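Local coordinates for glucan-binding protein C, GbpC (Streptococcus mutans UA159, PDB 5UQZ), which probably binds glucan at the cell surface and mediates both sucrose-independent and sucrose-dependent adherence of the bacterium, at residues Ala264-Asn267 and Ala271-Ala274. Residues are numbered along the deposited sequence; the frame is centred on the assembly and turned at random.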
loop_
_atom_site.group_PDB
_atom_site.type_symbol
_atom_site.label_atom_id
_atom_site.label_comp_id
_atom_site.label_asym_id
_atom_site.label_seq_id
_atom_site.Cartn_x
_atom_site.Cartn_y
_atom_site.Cartn_z
ATOM N N ALA A 264 14.086 5.476 -3.530
ATOM C CA ALA A 264 15.467 5.064 -3.780
ATOM C C ALA A 264 16.147 4.565 -2.512
ATOM O O ALA A 264 17.004 3.667 -2.578
ATOM C CB ALA A 264 16.247 6.239 -4.375
ATOM N N LYS A 265 15.810 5.151 -1.366
ATOM C CA LYS A 265 16.383 4.797 -0.079
ATOM C C LYS A 265 15.324 4.153 0.801
ATOM O O LYS A 265 14.130 4.191 0.525
ATOM C CB LYS A 265 16.946 6.046 0.611
ATOM C CG LYS A 265 18.104 6.677 -0.130
ATOM C CD LYS A 265 18.585 7.863 0.667
ATOM C CE LYS A 265 19.246 8.938 -0.195
ATOM N NZ LYS A 265 20.459 9.512 0.480
ATOM N N ASP A 266 15.769 3.548 1.902
ATOM C CA ASP A 266 14.853 2.969 2.880
ATOM C C ASP A 266 13.858 4.030 3.327
ATOM O O ASP A 266 14.249 5.151 3.659
ATOM C CB ASP A 266 15.697 2.434 4.039
ATOM C CG ASP A 266 14.873 1.754 5.164
ATOM O OD1 ASP A 266 14.015 2.426 5.753
ATOM O OD2 ASP A 266 15.108 0.571 5.527
ATOM N N ASN A 267 12.575 3.687 3.294
ATOM C CA ASN A 267 11.532 4.579 3.786
ATOM C C ASN A 267 10.738 3.925 4.901
ATOM O O ASN A 267 9.665 4.410 5.267
ATOM C CB ASN A 267 10.615 5.039 2.654
ATOM C CG ASN A 267 9.833 3.912 2.005
ATOM O OD1 ASN A 267 9.876 2.772 2.469
ATOM N ND2 ASN A 267 9.113 4.229 0.931
ATOM N N ALA A 271 15.648 4.335 11.865
ATOM C CA ALA A 271 17.017 3.899 12.138
ATOM C C ALA A 271 17.840 3.789 10.868
ATOM O O ALA A 271 19.077 3.809 10.921
ATOM C CB ALA A 271 17.010 2.539 12.845
ATOM N N ASN A 272 17.179 3.661 9.719
ATOM C CA ASN A 272 17.851 3.581 8.432
ATOM C C ASN A 272 17.737 4.886 7.660
ATOM O O ASN A 272 18.010 4.910 6.468
ATOM C CB ASN A 272 17.283 2.436 7.577
ATOM C CG ASN A 272 17.559 1.090 8.177
ATOM O OD1 ASN A 272 18.495 0.931 8.983
ATOM N ND2 ASN A 272 16.765 0.091 7.779
ATOM N N GLY A 273 17.316 5.978 8.312
ATOM C CA GLY A 273 17.240 7.261 7.662
ATOM C C GLY A 273 15.852 7.700 7.234
ATOM O O GLY A 273 15.704 8.827 6.764
ATOM N N ALA A 274 14.836 6.848 7.368
ATOM C CA ALA A 274 13.498 7.265 6.958
ATOM C C ALA A 274 12.997 8.386 7.864
ATOM O O ALA A 274 13.373 8.512 9.035
ATOM C CB ALA A 274 12.540 6.090 7.092
HETATM O O HOH W 1 16.770 6.205 4.210
#
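Asn267 and Ala274 bring their CA atoms to within 4.6 Å of each other, closing a tight turn within the long loop between strands 260-263 and 303-306 of the beta-supersandwich. An Asx turn organises the bend: Asp266 OD1 accepts hydrogen bonds from the backbone N-H groups of Gln268 and Tyr269, while the same carboxylate reaches across to the returning chain. There Asn272 ND2 donates a fairly straight hydrogen bond to Asp266 OD2, at 2.8 Å and with an N-H...O angle of 161°. The donor lies above the carboxylate plane, whereas OD2 stays close to the plane of the Asn272 amide; the two groups stand nearly perpendicular, 82° apart. Asp266 swings its CG anti to the backbone N (chi1 -179°), laying the carboxylate against the aliphatic start of Asn272, whose CB is 3.5 Å from Asp266 CG. The backbone N of Thr229 also binds OD2, so both carboxylate oxygens are gripped twice, a network likely to stabilise the charged form of this buried group.

Beyond Gly273, the methyl of Ala274 presses on the backbone of Asn267, its CB 3.6 Å from Asn267 C, and also touches Tyr300. Asn267 CB points away from the 271-274 segment, and its amide bonds His227 N and Leu225 O, which interleave with the calcium ligands Ser224 and Asn226, and also Ser253 OG. A single water completes the join, donating one hydrogen to Asp266 O at 2.8 Å and the other to Asn272 O at 2.9 Å.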